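Local coordinates for hydroxyethylphosphonate dioxygenase (Streptomyces albus, PDB 6B9R), which catalyses the iron-dependent oxidative cleavage of the carbon-carbon bond of 2-hydroxyethylphosphonate, probably yielding hydroxymethylphosphonate and formate, at residues L28-N31 against D32-E36; G44-G47 against D48-G52; I101-G105 against G106-E110; D215-R218 against E219-F223. All coordinates share one frame; numbering follows the deposited sequence.

Contact 1: residues L28-N31 against D32-E36; sequences LKRN and DRAAE. With 2HE ((2-hydroxyethyl)phosphonic acid), chain Q.
Asn-31 caps the start of helix 32-39, and its side chain reaches across to Ala-34. From CB the chain steps to CG, which is lodged between the backbone N and the carbonyl carbon (chi1 64°), and this turns the amide back over the first helical turn. At the tip, OD1 accepts the N-H of Ala-34 at 3.0 Å, almost straight at 171°, and lies 3.6 Å from Ala-34 CB. The other tip atom, ND2, bonds Tyr-450 OH. The backbone O of Asn-31 adds the first helical bond, taking Ala-35 N at 2.8 Å. With an alanine here, the Ala-34 N-H is likely to lose its cap and Tyr-450 OH its amide partner. Arg-30 lays its CB against the same turn, 4.0 Å from Ala-35 N. Its NH2 bonds Leu-28 O at 2.8 Å, in the guanidinium plane, and NE pairs with Asp-38. Farther along, Arg-33 grips Glu-36 side-on, NE to OE1 and NH1 to OE2. Two residues before Asn-31, Lys-29 takes positive phi and is the C-prime residue of the Schellman motif that ends helix 10-27. Its CE lies 3.2 Å from O2 of the bound phosphonate. The segment 28-36 thus links helix 10-27 to helix 32-39. Phe-46 of helix 46-51 packs on Ala-35, and Ile-101 in strand 99-103 of the second subunit packs on Asn-31.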
loop_
_atom_site.group_PDB
_atom_site.type_symbol
_atom_site.label_atom_id
_atom_site.label_comp_id
_atom_site.label_asym_id
_atom_site.label_seq_id
_atom_site.Cartn_x
_atom_site.Cartn_y
_atom_site.Cartn_z
ATOM N N LEU A 28 3.660 20.611 3.274
ATOM C CA LEU A 28 2.655 21.657 3.354
ATOM C C LEU A 28 3.210 23.026 2.993
ATOM O O LEU A 28 2.507 24.029 3.158
ATOM C CB LEU A 28 2.037 21.685 4.765
ATOM C CG LEU A 28 0.983 20.575 4.948
ATOM C CD1 LEU A 28 0.691 20.282 6.426
ATOM C CD2 LEU A 28 -0.308 20.969 4.248
ATOM N N LYS A 29 4.452 23.090 2.498
ATOM C CA LYS A 29 5.113 24.363 2.213
ATOM C C LYS A 29 5.047 25.297 3.422
ATOM O O LYS A 29 4.787 26.503 3.304
ATOM C CB LYS A 29 4.520 25.009 0.957
ATOM C CG LYS A 29 4.560 24.090 -0.281
ATOM C CD LYS A 29 5.988 23.569 -0.522
ATOM C CE LYS A 29 6.179 22.953 -1.917
ATOM N NZ LYS A 29 5.418 21.692 -2.094
ATOM N N ARG A 30 5.299 24.734 4.605
ATOM C CA ARG A 30 5.471 25.502 5.838
ATOM C C ARG A 30 6.948 25.467 6.225
ATOM O O ARG A 30 7.463 24.415 6.624
ATOM C CB ARG A 30 4.604 24.931 6.960
ATOM C CG ARG A 30 3.116 24.746 6.577
ATOM C CD ARG A 30 2.530 26.078 6.103
ATOM N NE ARG A 30 1.094 26.247 6.359
ATOM C CZ ARG A 30 0.127 25.943 5.495
ATOM N NH1 ARG A 30 -1.138 26.170 5.822
ATOM N NH2 ARG A 30 0.416 25.404 4.311
ATOM N N ASN A 31 7.638 26.599 6.107
ATOM C CA ASN A 31 9.015 26.621 6.568
ATOM C C ASN A 31 9.004 26.787 8.085
ATOM O O ASN A 31 7.947 26.779 8.721
ATOM C CB ASN A 31 9.823 27.689 5.832
ATOM C CG ASN A 31 9.329 29.098 6.094
ATOM O OD1 ASN A 31 8.522 29.338 6.993
ATOM N ND2 ASN A 31 9.841 30.048 5.315
ATOM N N ASP A 32 10.185 26.950 8.683
ATOM C CA ASP A 32 10.287 26.961 10.139
ATOM C C ASP A 32 9.362 28.011 10.753
ATOM O O ASP A 32 8.610 27.721 11.691
ATOM C CB ASP A 32 11.741 27.206 10.551
ATOM C CG ASP A 32 12.660 26.045 10.186
ATOM O OD1 ASP A 32 12.559 25.526 9.052
ATOM O OD2 ASP A 32 13.496 25.662 11.030
ATOM N N ARG A 33 9.388 29.240 10.218
ATOM C CA ARG A 33 8.558 30.302 10.784
ATOM C C ARG A 33 7.073 30.022 10.577
ATOM O O ARG A 33 6.259 30.216 11.491
ATOM C CB ARG A 33 8.936 31.652 10.169
ATOM C CG ARG A 33 10.429 31.988 10.238
ATOM C CD ARG A 33 10.900 32.312 11.676
ATOM N NE ARG A 33 11.258 31.089 12.392
ATOM C CZ ARG A 33 12.442 30.493 12.300
ATOM N NH1 ARG A 33 12.676 29.369 12.966
ATOM N NH2 ARG A 33 13.399 31.025 11.544
ATOM N N ALA A 34 6.690 29.560 9.384
ATOM C CA ALA A 34 5.279 29.255 9.159
ATOM C C ALA A 34 4.810 28.094 10.036
ATOM O O ALA A 34 3.685 28.110 10.551
ATOM C CB ALA A 34 5.039 28.955 7.678
ATOM N N ALA A 35 5.653 27.075 10.224
ATOM C CA ALA A 35 5.229 25.936 11.042
ATOM C C ALA A 35 5.053 26.341 12.506
ATOM O O ALA A 35 4.119 25.877 13.177
ATOM C CB ALA A 35 6.225 24.776 10.912
ATOM N N GLU A 36 5.943 27.196 13.019
ATOM C CA GLU A 36 5.796 27.691 14.387
ATOM C C GLU A 36 4.492 28.455 14.555
ATOM O O GLU A 36 3.799 28.307 15.570
ATOM C CB GLU A 36 6.989 28.585 14.758
ATOM C CG GLU A 36 8.324 27.830 14.858
ATOM C CD GLU A 36 9.530 28.725 14.614
ATOM O OE1 GLU A 36 9.341 29.935 14.355
ATOM O OE2 GLU A 36 10.668 28.211 14.669
HETATM O O3 2HE Q . 10.381 25.084 -4.282
HETATM P P 2HE Q . 8.842 24.717 -4.526
HETATM O O1 2HE Q . 8.669 23.245 -4.791
HETATM O O2 2HE Q . 8.037 25.173 -3.209
HETATM C CA 2HE Q . 8.189 25.558 -5.976
HETATM C CB 2HE Q . 6.807 24.968 -6.177
HETATM O O4 2HE Q . 6.920 23.545 -6.290
#

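Contact 2: residues G44-G47 against D48-G52; sequences GSFG and DYVSG
Phe-46 and Val-50 lie one turn apart on the short alpha-helix 46-51, and their side chains meet at an oblique angle. The contact is made by one methyl group. Val-50 CG2 comes within 3.5 Å of Phe-46 CE2. The valine has CG1 opposite its backbone N (chi1 160°), which leaves CG2 beside that N and directed at the phenyl ring. Leu-21 and Ala-25 of helix 10-27 also pack on this ring.

Tyr-49 takes a different direction from Phe-46. Its ring passes alongside Ser-45 and presents an edge to it, with Ser-45 OG in the ring plane, 3.8 Å from CE2. Ser-45 OG itself bonds Pro-42 O. Ser-45 O is 3.4 Å from Tyr-49 CD2.

Asp-48 sits over the first turn. Its N bonds Ser-45 O at 2.8 Å. Its CB lies 3.3 Å from the same oxygen, and OD2 extends back to 3.8 Å from Ser-45 CA. The strongest partner of the carboxylate is Arg-53, a salt bridge that ties this turn to the residues after the helix. Replacing Asp-48 by an alanine would probably leave the Arg-53 guanidinium without this carboxylate and free to turn.

The backbone holds the rest. Phe-46 O takes Val-50 N in a bond of 158° and Tyr-49 N in a weak one. Gly-52 follows with positive phi. In the last turn, Ser-51 N bonds Gly-47 O at 2.9 Å.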
loop_
_atom_site.group_PDB
_atom_site.type_symbol
_atom_site.label_atom_id
_atom_site.label_comp_id
_atom_site.label_asym_id
_atom_site.label_seq_id
_atom_site.Cartn_x
_atom_site.Cartn_y
_atom_site.Cartn_z
ATOM N N GLY A 44 11.322 30.690 16.410
ATOM C CA GLY A 44 12.677 30.188 16.368
ATOM C C GLY A 44 12.879 28.755 16.834
ATOM O O GLY A 44 14.004 28.254 16.739
ATOM N N SER A 45 11.837 28.063 17.303
ATOM C CA SER A 45 12.023 26.777 17.967
ATOM C C SER A 45 11.869 25.559 17.056
ATOM O O SER A 45 12.212 24.452 17.486
ATOM C CB SER A 45 11.043 26.634 19.137
ATOM O OG SER A 45 9.701 26.581 18.674
ATOM N N PHE A 46 11.377 25.714 15.824
ATOM C CA PHE A 46 11.014 24.528 15.046
ATOM C C PHE A 46 12.221 23.623 14.825
ATOM O O PHE A 46 12.101 22.390 14.865
ATOM C CB PHE A 46 10.377 24.932 13.711
ATOM C CG PHE A 46 9.674 23.790 13.004
ATOM C CD1 PHE A 46 8.533 23.210 13.553
ATOM C CD2 PHE A 46 10.148 23.303 11.792
ATOM C CE1 PHE A 46 7.881 22.156 12.904
ATOM C CE2 PHE A 46 9.497 22.244 11.144
ATOM C CZ PHE A 46 8.365 21.687 11.701
ATOM N N GLY A 47 13.399 24.219 14.622
ATOM C CA GLY A 47 14.607 23.433 14.459
ATOM C C GLY A 47 14.943 22.576 15.664
ATOM O O GLY A 47 15.583 21.534 15.524
ATOM N N ASP A 48 14.513 22.992 16.862
ATOM C CA ASP A 48 14.765 22.170 18.046
ATOM C C ASP A 48 13.896 20.918 18.070
ATOM O O ASP A 48 14.305 19.890 18.625
ATOM C CB ASP A 48 14.539 22.985 19.308
ATOM C CG ASP A 48 15.526 24.127 19.436
ATOM O OD1 ASP A 48 16.739 23.885 19.263
ATOM O OD2 ASP A 48 15.087 25.264 19.678
ATOM N N TYR A 49 12.699 20.983 17.490
ATOM C CA TYR A 49 11.862 19.790 17.393
ATOM C C TYR A 49 12.316 18.887 16.257
ATOM O O TYR A 49 12.260 17.656 16.368
ATOM C CB TYR A 49 10.402 20.195 17.195
ATOM C CG TYR A 49 9.836 20.886 18.396
ATOM C CD1 TYR A 49 9.355 20.151 19.470
ATOM C CD2 TYR A 49 9.823 22.271 18.482
ATOM C CE1 TYR A 49 8.848 20.769 20.581
ATOM C CE2 TYR A 49 9.324 22.906 19.601
ATOM C CZ TYR A 49 8.832 22.146 20.645
ATOM O OH TYR A 49 8.325 22.752 21.765
ATOM N N VAL A 50 12.754 19.485 15.154
ATOM C CA VAL A 50 13.193 18.700 14.012
ATOM C C VAL A 50 14.567 18.080 14.256
ATOM O O VAL A 50 14.862 17.001 13.732
ATOM C CB VAL A 50 13.159 19.589 12.759
ATOM C CG1 VAL A 50 14.028 19.013 11.661
ATOM C CG2 VAL A 50 11.715 19.740 12.280
ATOM N N SER A 51 15.408 18.712 15.073
ATOM C CA SER A 51 16.735 18.174 15.338
ATOM C C SER A 51 16.745 17.151 16.459
ATOM O O SER A 51 17.707 16.385 16.567
ATOM C CB SER A 51 17.703 19.297 15.700
ATOM O OG SER A 51 17.475 19.717 17.033
ATOM N N GLY A 52 15.727 17.150 17.317
ATOM C CA GLY A 52 15.671 16.252 18.449
ATOM C C GLY A 52 15.996 16.887 19.782
ATOM O O GLY A 52 15.896 16.204 20.810
#

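Contact 3: residues I101-G105 against G106-E110; sequences IERGG and GPYYE. With 2HE ((2-hydroxyethyl)phosphonic acid), chain F.
Tyr-108 and Tyr-109 both face Ile-101, a classic beta bulge in the hairpin of strands 99-103 and 106-113. Ile-101 O accepts from both N-H groups, Tyr-108 N at 2.9 Å and Tyr-109 N at 3.3 Å. Ile-101 N returns a bond to Tyr-109 O. A type I' turn from Arg-103 to Gly-106 closes the hairpin, and positive phi at Gly-104 and Gly-105 suits it.

Both rings lie against Arg-103. That side chain runs extended from CG to NE, and its CD lies over one face of the Tyr-108 ring. Tyr-109 puts CE2 over one face of the guanidinium, 3.6 Å from NH2, with the planes 72° apart. Tyr-108 in turn places its CD2 over the centre of the Tyr-109 ring.

Arg-103 NH2 bonds the phosphonate O1 at 2.8 Å, close to the guanidinium plane. A water accepts from Arg-103 NH1 and Tyr-109 OH and donates to the same O1. Tyr-109 OH also meets Phe-192 N, while Tyr-108 OH bonds Ser-191. The phosphonate oxygen is therefore held directly by arginine and indirectly through water, an arrangement likely to offset its negative charge and fix its position near the iron.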
loop_
_atom_site.group_PDB
_atom_site.type_symbol
_atom_site.label_atom_id
_atom_site.label_comp_id
_atom_site.label_asym_id
_atom_site.label_seq_id
_atom_site.Cartn_x
_atom_site.Cartn_y
_atom_site.Cartn_z
ATOM N N ILE A 101 -8.318 -21.394 25.996
ATOM C CA ILE A 101 -9.651 -20.838 25.820
ATOM C C ILE A 101 -10.643 -21.986 25.737
ATOM O O ILE A 101 -10.425 -22.956 25.000
ATOM C CB ILE A 101 -9.737 -19.932 24.579
ATOM C CG1 ILE A 101 -8.825 -18.716 24.767
ATOM C CG2 ILE A 101 -11.178 -19.493 24.337
ATOM C CD1 ILE A 101 -9.028 -17.618 23.746
ATOM N N GLU A 102 -11.715 -21.880 26.515
ATOM C CA GLU A 102 -12.763 -22.880 26.542
ATOM C C GLU A 102 -13.864 -22.489 25.571
ATOM O O GLU A 102 -14.158 -21.305 25.387
ATOM C CB GLU A 102 -13.341 -23.023 27.951
ATOM C CG GLU A 102 -12.293 -23.216 29.029
ATOM C CD GLU A 102 -12.862 -23.885 30.268
ATOM O OE1 GLU A 102 -12.075 -24.475 31.039
ATOM O OE2 GLU A 102 -14.095 -23.830 30.462
ATOM N N ARG A 103 -14.456 -23.492 24.938
ATOM C CA ARG A 103 -15.604 -23.309 24.068
ATOM C C ARG A 103 -16.532 -24.491 24.261
ATOM O O ARG A 103 -16.080 -25.639 24.323
ATOM C CB ARG A 103 -15.207 -23.215 22.589
ATOM C CG ARG A 103 -14.355 -22.018 22.207
ATOM C CD ARG A 103 -14.110 -22.042 20.710
ATOM N NE ARG A 103 -13.182 -21.008 20.255
ATOM C CZ ARG A 103 -12.839 -20.841 18.984
ATOM N NH1 ARG A 103 -13.349 -21.649 18.056
ATOM N NH2 ARG A 103 -11.991 -19.875 18.637
ATOM N N GLY A 104 -17.828 -24.213 24.333
ATOM C CA GLY A 104 -18.776 -25.293 24.529
ATOM C C GLY A 104 -18.591 -26.043 25.829
ATOM O O GLY A 104 -18.836 -27.251 25.875
ATOM N N GLY A 105 -18.141 -25.364 26.885
ATOM C CA GLY A 105 -18.093 -25.945 28.211
ATOM C C GLY A 105 -16.776 -26.563 28.634
ATOM O O GLY A 105 -16.667 -27.013 29.784
ATOM N N GLY A 106 -15.773 -26.596 27.761
ATOM C CA GLY A 106 -14.497 -27.178 28.102
ATOM C C GLY A 106 -13.364 -26.540 27.326
ATOM O O GLY A 106 -13.588 -25.848 26.327
ATOM N N PRO A 107 -12.127 -26.742 27.783
ATOM C CA PRO A 107 -10.966 -26.243 27.032
ATOM C C PRO A 107 -11.020 -26.703 25.584
ATOM O O PRO A 107 -11.330 -27.859 25.291
ATOM C CB PRO A 107 -9.772 -26.852 27.777
ATOM C CG PRO A 107 -10.284 -27.110 29.166
ATOM C CD PRO A 107 -11.733 -27.481 28.997
ATOM N N TYR A 108 -10.740 -25.783 24.672
ATOM C CA TYR A 108 -10.859 -26.058 23.247
ATOM C C TYR A 108 -9.556 -25.854 22.492
ATOM O O TYR A 108 -9.198 -26.689 21.657
ATOM C CB TYR A 108 -11.974 -25.180 22.638
ATOM C CG TYR A 108 -12.502 -25.696 21.316
ATOM C CD1 TYR A 108 -13.564 -26.596 21.273
ATOM C CD2 TYR A 108 -11.919 -25.306 20.114
ATOM C CE1 TYR A 108 -14.044 -27.082 20.066
ATOM C CE2 TYR A 108 -12.387 -25.786 18.903
ATOM C CZ TYR A 108 -13.447 -26.679 18.883
ATOM O OH TYR A 108 -13.915 -27.155 17.673
ATOM N N TYR A 109 -8.824 -24.779 22.786
ATOM C CA TYR A 109 -7.518 -24.512 22.197
ATOM C C TYR A 109 -6.556 -24.069 23.293
ATOM O O TYR A 109 -6.963 -23.432 24.266
ATOM C CB TYR A 109 -7.554 -23.384 21.157
ATOM C CG TYR A 109 -8.371 -23.602 19.902
ATOM C CD1 TYR A 109 -8.308 -24.794 19.188
ATOM C CD2 TYR A 109 -9.172 -22.582 19.405
ATOM C CE1 TYR A 109 -9.044 -24.965 18.028
ATOM C CE2 TYR A 109 -9.909 -22.742 18.250
ATOM C CZ TYR A 109 -9.841 -23.935 17.563
ATOM O OH TYR A 109 -10.578 -24.085 16.410
ATOM N N GLU A 110 -5.280 -24.404 23.130
ATOM C CA GLU A 110 -4.204 -23.687 23.805
ATOM C C GLU A 110 -3.411 -22.921 22.762
ATOM O O GLU A 110 -2.925 -23.520 21.793
ATOM C CB GLU A 110 -3.253 -24.615 24.571
ATOM C CG GLU A 110 -2.137 -23.809 25.271
ATOM C CD GLU A 110 -1.041 -24.657 25.906
ATOM O OE1 GLU A 110 -1.059 -25.889 25.743
ATOM O OE2 GLU A 110 -0.153 -24.070 26.567
HETATM O O3 2HE F . -8.926 -18.521 14.734
HETATM P P 2HE F . -9.202 -19.385 15.913
HETATM O O1 2HE F . -10.788 -19.594 16.093
HETATM O O2 2HE F . -8.581 -18.753 17.265
HETATM C CA 2HE F . -8.409 -20.967 15.546
HETATM C CB 2HE F . -7.084 -20.657 14.855
HETATM O O4 2HE F . -7.278 -20.299 13.477
HETATM O O HOH W 1 -11.877 -21.709 15.498
#

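Contact 4: residues D215-R218 against E219-F223; sequences DAQR and ELATF
Ala-221 sits one turn after Gln-217 in the alpha-helix 215-223, which lies against the second subunit. The backbone bonds are those of a regular alpha-helix. Glu-219 N bonds Asp-215 O at 3.0 Å, Leu-220 N bonds Ala-216 O at 2.9 Å, and Ala-221 N bonds Gln-217 O at 2.8 Å. The next bond, from Thr-222 N to Arg-218 O, is weak.

The van der Waals contacts follow the same spacing. Leu-220 lays CG 3.2 Å from Ala-216 O, and its side chain also packs on Thr-228 and Leu-231 of helix 225-231. The Gln-217 chain bends at chi2 (-77°), which brings NE2 back to 3.9 Å from Ala-221 CB. NE2 also donates to Tyr-442 O of the second subunit.

Several charged and polar ends reach the second subunit. Glu-219 OE1 bonds His-364 of the second subunit. Asp-215 OD1 makes salt bridges with Arg-73 of both subunits. Arg-218 NH1 reaches Gln-217 OE1 only weakly; the main polar partner of Arg-218 is Leu-76 of the second subunit.

Hydroxyl and ring contacts gather at Glu-219 O. Phe-223 lays one ring face against this oxygen. Thr-222 OG1 donates to it at 2.7 Å, in the carbonyl plane and on a lone pair.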
loop_
_atom_site.group_PDB
_atom_site.type_symbol
_atom_site.label_atom_id
_atom_site.label_comp_id
_atom_site.label_asym_id
_atom_site.label_seq_id
_atom_site.Cartn_x
_atom_site.Cartn_y
_atom_site.Cartn_z
ATOM N N ASP A 215 -2.925 1.404 6.014
ATOM C CA ASP A 215 -3.447 2.649 5.452
ATOM C C ASP A 215 -4.774 2.435 4.732
ATOM O O ASP A 215 -5.679 3.276 4.816
ATOM C CB ASP A 215 -2.439 3.268 4.477
ATOM C CG ASP A 215 -1.176 3.794 5.161
ATOM O OD1 ASP A 215 -1.177 4.045 6.384
ATOM O OD2 ASP A 215 -0.165 3.948 4.455
ATOM N N ALA A 216 -4.898 1.327 3.996
ATOM C CA ALA A 216 -6.113 1.096 3.214
ATOM C C ALA A 216 -7.335 0.994 4.114
ATOM O O ALA A 216 -8.391 1.561 3.805
ATOM C CB ALA A 216 -5.963 -0.165 2.360
ATOM N N GLN A 217 -7.206 0.305 5.248
ATOM C CA GLN A 217 -8.334 0.178 6.168
ATOM C C GLN A 217 -8.743 1.535 6.724
ATOM O O GLN A 217 -9.935 1.851 6.799
ATOM C CB GLN A 217 -7.968 -0.770 7.312
ATOM C CG GLN A 217 -9.133 -1.231 8.192
ATOM C CD GLN A 217 -9.606 -0.186 9.185
ATOM O OE1 GLN A 217 -8.870 0.729 9.543
ATOM N NE2 GLN A 217 -10.855 -0.316 9.628
ATOM N N ARG A 218 -7.763 2.345 7.134
ATOM C CA ARG A 218 -8.069 3.648 7.725
ATOM C C ARG A 218 -8.810 4.534 6.742
ATOM O O ARG A 218 -9.787 5.200 7.105
ATOM C CB ARG A 218 -6.777 4.341 8.166
ATOM C CG ARG A 218 -5.886 3.507 9.056
ATOM C CD ARG A 218 -6.528 3.222 10.393
ATOM N NE ARG A 218 -5.638 2.443 11.253
ATOM C CZ ARG A 218 -5.367 1.157 11.082
ATOM N NH1 ARG A 218 -5.922 0.489 10.089
ATOM N NH2 ARG A 218 -4.541 0.534 11.914
ATOM N N GLU A 219 -8.349 4.558 5.494
ATOM C CA GLU A 219 -8.970 5.391 4.473
ATOM C C GLU A 219 -10.368 4.894 4.153
ATOM O O GLU A 219 -11.348 5.646 4.208
ATOM C CB GLU A 219 -8.092 5.370 3.222
ATOM C CG GLU A 219 -8.071 6.633 2.415
ATOM C CD GLU A 219 -7.123 6.524 1.227
ATOM O OE1 GLU A 219 -7.604 6.223 0.116
ATOM O OE2 GLU A 219 -5.907 6.739 1.417
ATOM N N LEU A 220 -10.483 3.612 3.824
ATOM C CA LEU A 220 -11.790 3.079 3.465
ATOM C C LEU A 220 -12.784 3.212 4.607
ATOM O O LEU A 220 -13.980 3.429 4.367
ATOM C CB LEU A 220 -11.640 1.625 3.047
ATOM C CG LEU A 220 -10.885 1.449 1.731
ATOM C CD1 LEU A 220 -10.599 -0.027 1.499
ATOM C CD2 LEU A 220 -11.688 2.025 0.583
ATOM N N ALA A 221 -12.314 3.095 5.851
ATOM C CA ALA A 221 -13.219 3.239 6.987
ATOM C C ALA A 221 -13.874 4.618 7.018
ATOM O O ALA A 221 -15.020 4.747 7.465
ATOM C CB ALA A 221 -12.469 2.974 8.294
ATOM N N THR A 222 -13.179 5.660 6.543
ATOM C CA THR A 222 -13.806 6.987 6.515
ATOM C C THR A 222 -14.789 7.141 5.370
ATOM O O THR A 222 -15.725 7.942 5.477
ATOM C CB THR A 222 -12.781 8.119 6.389
ATOM O OG1 THR A 222 -12.124 8.049 5.111
ATOM C CG2 THR A 222 -11.766 8.091 7.534
ATOM N N PHE A 223 -14.575 6.438 4.256
ATOM C CA PHE A 223 -15.513 6.548 3.139
ATOM C C PHE A 223 -16.840 5.877 3.451
ATOM O O PHE A 223 -17.883 6.308 2.947
ATOM C CB PHE A 223 -14.941 5.925 1.867
ATOM C CG PHE A 223 -13.583 6.425 1.485
ATOM C CD1 PHE A 223 -13.155 7.689 1.831
ATOM C CD2 PHE A 223 -12.738 5.614 0.743
ATOM C CE1 PHE A 223 -11.903 8.136 1.462
ATOM C CE2 PHE A 223 -11.483 6.057 0.374
ATOM C CZ PHE A 223 -11.072 7.323 0.737
#

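Contacts 1 and 2 adjoin, with centres 12 Å apart. Glu-36 of contact 1 probably bonds two backbone N-H groups at the start of contact 2: OE2 to Phe-46 N at 2.8 Å and OE1 to Gly-44 N at 3.0 Å. Contact 3 lies about 57 Å from contact 1 between centres within one chain, yet the dimer brings the two together. Lys-29 of the second subunit bonds the phosphonate that Arg-103 holds, so each pocket takes residues from both chains. In contact 3, the side chain of Tyr-109 is about 7 Å from the bound iron ion. Contact 4 lies at the dimer interface, its centre about 28 Å from that of contact 1 and 35 Å from that of contact 3.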